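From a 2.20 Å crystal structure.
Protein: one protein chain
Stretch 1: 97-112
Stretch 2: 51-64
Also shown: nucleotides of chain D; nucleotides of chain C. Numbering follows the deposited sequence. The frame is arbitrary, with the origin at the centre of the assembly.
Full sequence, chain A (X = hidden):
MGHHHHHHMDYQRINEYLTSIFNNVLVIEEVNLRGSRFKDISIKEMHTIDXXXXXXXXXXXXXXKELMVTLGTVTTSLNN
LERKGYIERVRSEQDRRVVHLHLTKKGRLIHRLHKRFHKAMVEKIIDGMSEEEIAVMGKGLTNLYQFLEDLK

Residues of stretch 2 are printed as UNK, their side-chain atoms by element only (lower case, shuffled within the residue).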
# COMPACT_ATOMS: atom_id res chain seq x y z
N ARG A 97 8.54 32.79 9.52
CA ARG A 97 9.12 31.60 8.88
C ARG A 97 8.04 30.57 8.51
O ARG A 97 8.32 29.62 7.74
CB ARG A 97 10.06 30.86 9.83
CG ARG A 97 11.27 31.66 10.28
CD ARG A 97 12.05 30.91 11.35
NE ARG A 97 11.34 30.82 12.63
CZ ARG A 97 11.86 30.29 13.74
NH1 ARG A 97 13.13 29.88 13.77
NH2 ARG A 97 11.10 30.15 14.81
N VAL A 98 6.84 30.71 9.07
CA VAL A 98 5.86 29.64 9.10
C VAL A 98 4.84 29.90 7.99
O VAL A 98 4.54 31.06 7.66
CB VAL A 98 5.22 29.52 10.49
CG1 VAL A 98 3.99 28.62 10.50
CG2 VAL A 98 6.26 29.04 11.49
N VAL A 99 4.39 28.77 7.41
CA VAL A 99 3.36 28.77 6.36
C VAL A 99 2.18 27.94 6.87
O VAL A 99 2.37 26.87 7.41
CB VAL A 99 3.90 28.23 5.01
CG1 VAL A 99 2.79 27.87 4.03
CG2 VAL A 99 4.85 29.23 4.35
N HIS A 100 0.99 28.48 6.70
CA HIS A 100 -0.23 27.77 7.05
C HIS A 100 -0.92 27.33 5.76
O HIS A 100 -1.05 28.11 4.81
CB HIS A 100 -1.16 28.67 7.88
CG HIS A 100 -0.60 29.07 9.21
ND1 HIS A 100 -0.30 28.14 10.21
CD2 HIS A 100 -0.29 30.28 9.72
CE1 HIS A 100 0.16 28.77 11.26
NE2 HIS A 100 0.16 30.08 11.00
N LEU A 101 -1.35 26.08 5.72
CA LEU A 101 -1.93 25.51 4.49
C LEU A 101 -3.43 25.30 4.69
O LEU A 101 -3.85 24.87 5.75
CB LEU A 101 -1.28 24.17 4.18
CG LEU A 101 0.23 24.16 4.08
CD1 LEU A 101 0.73 22.73 4.18
CD2 LEU A 101 0.70 24.82 2.80
N HIS A 102 -4.20 25.51 3.64
CA HIS A 102 -5.63 25.16 3.70
C HIS A 102 -6.13 24.83 2.29
O HIS A 102 -5.51 25.25 1.25
CB HIS A 102 -6.45 26.26 4.37
CG HIS A 102 -6.51 27.54 3.59
ND1 HIS A 102 -7.44 27.75 2.58
CD2 HIS A 102 -5.82 28.69 3.72
CE1 HIS A 102 -7.30 28.97 2.10
NE2 HIS A 102 -6.31 29.57 2.79
N LEU A 103 -7.23 24.08 2.26
CA LEU A 103 -7.76 23.60 1.01
C LEU A 103 -8.56 24.72 0.35
O LEU A 103 -9.32 25.39 1.02
CB LEU A 103 -8.68 22.39 1.24
CG LEU A 103 -8.03 21.10 1.76
CD1 LEU A 103 -9.02 19.95 1.65
CD2 LEU A 103 -6.75 20.75 1.02
N THR A 104 -8.43 24.84 -0.96
CA THR A 104 -9.34 25.64 -1.75
C THR A 104 -10.70 24.93 -1.78
O THR A 104 -10.87 23.84 -1.22
CB THR A 104 -8.82 25.87 -3.18
OG1 THR A 104 -8.82 24.64 -3.93
CG2 THR A 104 -7.44 26.49 -3.21
N LYS A 105 -11.67 25.53 -2.43
CA LYS A 105 -12.96 24.89 -2.59
C LYS A 105 -12.78 23.62 -3.41
O LYS A 105 -13.45 22.64 -3.17
CB LYS A 105 -13.97 25.81 -3.29
CG LYS A 105 -15.35 25.20 -3.47
CD LYS A 105 -15.88 24.48 -2.21
CE LYS A 105 -16.53 23.13 -2.46
NZ LYS A 105 -16.82 22.39 -1.20
N LYS A 106 -11.88 23.67 -4.38
CA LYS A 106 -11.67 22.54 -5.24
C LYS A 106 -11.06 21.41 -4.40
O LYS A 106 -11.48 20.28 -4.51
CB LYS A 106 -10.80 22.93 -6.44
CG LYS A 106 -10.75 21.91 -7.57
CD LYS A 106 -9.84 22.33 -8.73
CE LYS A 106 -9.98 21.43 -9.95
NZ LYS A 106 -8.89 21.66 -10.93
N GLY A 107 -10.11 21.75 -3.56
CA GLY A 107 -9.49 20.82 -2.63
C GLY A 107 -10.52 20.15 -1.74
O GLY A 107 -10.50 18.94 -1.60
N ARG A 108 -11.43 20.92 -1.16
CA ARG A 108 -12.48 20.37 -0.31
C ARG A 108 -13.34 19.38 -1.11
O ARG A 108 -13.68 18.27 -0.60
CB ARG A 108 -13.33 21.48 0.30
CG ARG A 108 -12.58 22.30 1.35
CD ARG A 108 -13.41 23.26 2.20
NE ARG A 108 -14.10 24.29 1.43
CZ ARG A 108 -13.57 25.45 1.06
NH1 ARG A 108 -12.33 25.77 1.41
NH2 ARG A 108 -14.25 26.27 0.29
N LEU A 109 -13.61 19.71 -2.39
CA LEU A 109 -14.46 18.84 -3.22
C LEU A 109 -13.79 17.48 -3.43
O LEU A 109 -14.43 16.46 -3.30
CB LEU A 109 -14.73 19.48 -4.59
CG LEU A 109 -15.94 20.40 -4.70
CD1 LEU A 109 -16.21 20.70 -6.18
CD2 LEU A 109 -17.18 19.79 -4.06
N ILE A 110 -12.51 17.46 -3.80
CA ILE A 110 -11.91 16.20 -4.05
C ILE A 110 -11.66 15.46 -2.71
O ILE A 110 -11.69 14.23 -2.67
CB ILE A 110 -10.64 16.33 -4.92
CG1 ILE A 110 -10.19 14.95 -5.42
CG2 ILE A 110 -9.54 17.06 -4.18
CD1 ILE A 110 -8.91 14.93 -6.21
N HIS A 111 -11.39 16.18 -1.62
CA HIS A 111 -11.20 15.54 -0.32
C HIS A 111 -12.44 14.70 0.04
O HIS A 111 -12.32 13.56 0.44
CB HIS A 111 -10.91 16.62 0.74
CG HIS A 111 -10.69 16.09 2.12
ND1 HIS A 111 -9.79 15.08 2.38
CD2 HIS A 111 -11.27 16.42 3.29
CE1 HIS A 111 -9.80 14.83 3.67
NE2 HIS A 111 -10.69 15.64 4.25
N ARG A 112 -13.60 15.29 -0.12
CA ARG A 112 -14.86 14.60 0.06
C ARG A 112 -14.92 13.30 -0.76
O ARG A 112 -15.29 12.22 -0.28
CB ARG A 112 -15.99 15.54 -0.36
CG ARG A 112 -17.33 14.84 -0.51
CD ARG A 112 -17.89 14.42 0.84
NE ARG A 112 -19.34 14.56 0.87
CZ ARG A 112 -20.21 13.55 0.76
NH1 ARG A 112 -19.77 12.31 0.61
NH2 ARG A 112 -21.52 13.80 0.84
N UNK A 51 -4.32 15.28 4.66
CA UNK A 51 -3.75 15.87 5.86
C UNK A 51 -4.26 17.31 6.01
O UNK A 51 -4.72 17.71 7.09
c UNK A 51 -1.69 14.40 5.85
c UNK A 51 -2.21 15.82 5.82
c UNK A 51 -1.60 16.64 6.94
N UNK A 52 -4.18 18.11 4.94
CA UNK A 52 -4.54 19.53 5.04
C UNK A 52 -6.05 19.64 5.33
O UNK A 52 -6.47 20.49 6.10
c UNK A 52 -2.18 20.70 2.16
c UNK A 52 -2.64 20.16 3.50
c UNK A 52 -4.13 20.30 3.77
c UNK A 52 -4.54 21.77 3.85
N UNK A 53 -6.86 18.78 4.74
CA UNK A 53 -8.32 18.91 4.91
C UNK A 53 -8.77 18.57 6.33
O UNK A 53 -9.67 19.21 6.89
N UNK A 54 -8.12 17.59 6.94
CA UNK A 54 -8.44 17.17 8.30
C UNK A 54 -7.96 18.22 9.31
O UNK A 54 -8.53 18.34 10.38
c UNK A 54 -7.62 13.34 8.15
c UNK A 54 -8.47 14.60 8.03
c UNK A 54 -7.78 15.82 8.62
n UNK A 54 -7.33 10.99 7.43
c UNK A 54 -8.31 12.08 7.65
N UNK A 55 -6.89 18.95 8.97
CA UNK A 55 -6.26 19.87 9.91
C UNK A 55 -5.99 21.21 9.24
O UNK A 55 -4.82 21.53 8.91
c UNK A 55 -4.98 19.27 10.43
N UNK A 56 -7.04 22.02 9.05
CA UNK A 56 -6.84 23.34 8.43
C UNK A 56 -5.75 24.14 9.16
O UNK A 56 -5.60 24.01 10.38
c UNK A 56 -8.22 23.99 8.53
c UNK A 56 -9.16 22.81 8.40
c UNK A 56 -8.46 21.69 9.15
N UNK A 57 -4.96 24.88 8.38
CA UNK A 57 -3.80 25.71 8.83
C UNK A 57 -2.58 24.88 9.27
O UNK A 57 -1.62 25.43 9.79
o UNK A 57 -5.15 27.96 8.10
c UNK A 57 -5.12 27.80 9.35
c UNK A 57 -4.22 26.70 9.91
o UNK A 57 -5.77 28.46 10.16
N UNK A 58 -2.54 23.60 8.97
CA UNK A 58 -1.35 22.82 9.23
C UNK A 58 -0.16 23.38 8.44
O UNK A 58 -0.26 24.07 7.42
c UNK A 58 -0.51 20.43 9.34
c UNK A 58 -1.63 21.34 8.89
c UNK A 58 -1.93 21.15 7.40
N UNK A 59 1.03 23.12 8.93
CA UNK A 59 2.22 23.67 8.28
C UNK A 59 2.94 22.59 7.46
O UNK A 59 2.77 21.39 7.70
c UNK A 59 2.53 25.06 10.39
c UNK A 59 3.20 24.23 9.32
o UNK A 59 3.86 23.13 9.96
N UNK A 60 3.83 23.00 6.56
CA UNK A 60 4.58 21.97 5.85
C UNK A 60 5.30 20.97 6.76
O UNK A 60 5.29 19.75 6.49
c UNK A 60 4.08 24.32 5.95
c UNK A 60 4.87 24.01 4.69
c UNK A 60 5.61 22.76 5.04
N UNK A 61 5.96 21.48 7.80
CA UNK A 61 6.66 20.62 8.77
C UNK A 61 5.69 19.57 9.33
O UNK A 61 6.05 18.41 9.41
c UNK A 61 7.31 21.43 9.87
o UNK A 61 8.24 22.34 9.31
N UNK A 62 4.46 19.96 9.63
CA UNK A 62 3.53 19.00 10.27
C UNK A 62 3.08 17.97 9.24
O UNK A 62 2.85 16.82 9.58
n UNK A 62 2.02 21.77 13.65
c UNK A 62 2.31 19.71 10.87
o UNK A 62 0.56 22.13 11.99
c UNK A 62 1.64 21.69 12.39
c UNK A 62 2.64 21.09 11.43
N UNK A 63 2.94 18.40 7.98
CA UNK A 63 2.57 17.47 6.89
C UNK A 63 3.71 16.46 6.69
O UNK A 63 3.48 15.29 6.57
c UNK A 63 1.02 19.10 5.74
c UNK A 63 2.25 18.22 5.59
c UNK A 63 2.08 17.25 4.41
N UNK A 64 4.94 16.94 6.67
CA UNK A 64 6.11 16.09 6.62
C UNK A 64 6.09 14.99 7.70
O UNK A 64 6.23 13.79 7.40
c UNK A 64 7.31 16.93 6.78
o UNK A 64 8.46 16.12 6.69
P DA D 5 6.90 25.62 8.05
OP1 DA D 5 5.58 26.31 7.89
OP2 DA D 5 6.94 24.21 8.54
O5' DA D 5 7.69 25.75 6.69
C5' DA D 5 7.64 26.99 6.02
C4' DA D 5 8.70 27.06 4.95
O4' DA D 5 9.98 26.64 5.45
C3' DA D 5 8.46 26.19 3.71
O3' DA D 5 7.76 27.02 2.76
C2' DA D 5 9.87 25.81 3.28
C1' DA D 5 10.76 26.56 4.29
N9 DA D 5 12.01 25.87 4.62
C8 DA D 5 12.18 24.79 5.45
N7 DA D 5 13.42 24.36 5.52
C5 DA D 5 14.11 25.23 4.69
C6 DA D 5 15.46 25.31 4.32
N6 DA D 5 16.40 24.48 4.79
N1 DA D 5 15.83 26.27 3.45
C2 DA D 5 14.88 27.10 2.98
N3 DA D 5 13.58 27.14 3.26
C4 DA D 5 13.25 26.15 4.12
P DT C 22 12.20 37.70 6.07
OP1 DT C 22 10.73 38.07 6.04
OP2 DT C 22 13.27 38.72 6.01
O5' DT C 22 12.38 36.81 7.37
C5' DT C 22 11.43 35.78 7.65
C4' DT C 22 11.71 35.17 9.01
O4' DT C 22 13.00 34.54 9.01
C3' DT C 22 11.73 36.17 10.17
O3' DT C 22 10.64 35.80 11.02
C2' DT C 22 13.08 35.96 10.83
C1' DT C 22 13.50 34.60 10.32
N1 DT C 22 14.94 34.34 10.24
C2 DT C 22 15.45 33.27 10.93
O2 DT C 22 14.78 32.60 11.70
N3 DT C 22 16.79 33.04 10.73
C4 DT C 22 17.64 33.76 9.91
O4 DT C 22 18.82 33.44 9.83
C5 DT C 22 17.03 34.86 9.20
C7 DT C 22 17.88 35.68 8.28
C6 DT C 22 15.72 35.07 9.37
P DA D 4 10.48 24.70 13.60
OP1 DA D 4 9.24 24.98 14.35
OP2 DA D 4 10.98 23.32 13.46
O5' DA D 4 10.31 25.36 12.16
C5' DA D 4 9.75 26.68 12.04
C4' DA D 4 9.56 27.03 10.58
O4' DA D 4 10.83 27.35 9.97
C3' DA D 4 8.93 25.94 9.72
O3' DA D 4 7.83 26.53 9.02
C2' DA D 4 10.09 25.47 8.85
C1' DA D 4 10.92 26.72 8.71
N9 DA D 4 12.34 26.54 8.42
C8 DA D 4 13.19 25.63 9.00
N7 DA D 4 14.43 25.74 8.60
C5 DA D 4 14.41 26.81 7.72
C6 DA D 4 15.41 27.43 6.96
N6 DA D 4 16.69 27.05 6.98
N1 DA D 4 15.06 28.48 6.18
C2 DA D 4 13.77 28.87 6.18
N3 DA D 4 12.73 28.36 6.84
C4 DA D 4 13.13 27.32 7.60
O HOH W 1 -7.77 23.08 4.91

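Position 51 carries three carbons, one bearing the other two, on a side chain that points away from stretch 1. This is Val-51, in the last turn of a helix, where its backbone O accepts from N of position 55.

Position 52 has four carbons, forked at the first, with one arm two carbons long; it points toward stretch 1, and one carbon lies 3.7 Å from Leu-103 CD2 and 3.6 Å from His-102 CA. This is Ile-52, and the carbon is CG2. A beta-branched chain suits a buried site that must fill space against both leucine side chain and strand backbone.

Position 53 has no side-chain atoms; its CA sits 3.5 Å from Leu-103 CD1 and lies over one face of the His-111 ring. It is Gly-53. A CB here would point into stretch 1, clashing with Leu-103 CD1 and His-111 CD2, so the bare backbone is what permits this close packing.

Position 54 shows four carbons in a row ending in nitrogen, and its backbone N is 4.2 Å from His-111 NE2. The long, charged chain of Lys-54 suits an exposed site.

Position 55 has one carbon, pointing away from stretch 1: Ala-55, the first residue to leave helical geometry. It also opens a type II turn that ends at position 58, closed by a bond from N of 58 to Ala-55 O.

Position 56 has three carbons closing a ring onto the backbone N. Pro-56, with phi -53°, fits the second place of such a turn.

Position 57 has two carbons, the second carrying two oxygens, one of which passes 4.1 Å from His-100 CB. This is Asp-57, exposed, its CB pointing away. Its phi of 72° is the positive value typical of the turn's third place. The backbone makes the hydrogen bonds: Asp-57 N donates weakly to Leu-101 O (2.9 Å), and Asp-57 O accepts from His-100 ND1 (3.0 Å) at the edge of that ring.

Position 58 again has one carbon carrying two, one of these 4.5 Å from Leu-101 CB. Branched, apolar Val-58 suits this buried site; its O accepts from Leu-101 N at 2.8 Å.

Position 59 has a carbon carrying one oxygen and one carbon, the latter 3.8 Å from Val-98 CG1. In Thr-59 this methyl packs while the hydroxyl caps the next helix, accepting from N of position 62.

Position 60 closes another three-carbon ring, one carbon 4.1 Å from Leu-101 CD1: Pro-60, suited to a helix's first turn, where its nitrogen needs no partner.

Position 61, one carbon then oxygen, is Ser-61; its N and short hydroxyl both bond OP2 of DA5. Position 62, three carbons ending in oxygen and nitrogen, is Gln-62, whose amide OE1 reaches back to accept from Thr-59 N. Position 63, one carbon carrying two, one 4.0 Å from Leu-101 CD1, is Val-63, compact and apolar for a buried site. Position 64, one carbon then oxygen, is Ser-64, out of reach of stretch 1, its hydroxyl bonded elsewhere in the structure.

The contact thus joins backbone pairing at Leu-101 to apolar packing around its side chain. A water extends the link, donating to Ile-52 O and accepting from Leu-103 N, while Val-99 N and Ser-61 hold the same DNA phosphate.

Stretch 2, residues 51-64: VIGKAPDVTPSQVS
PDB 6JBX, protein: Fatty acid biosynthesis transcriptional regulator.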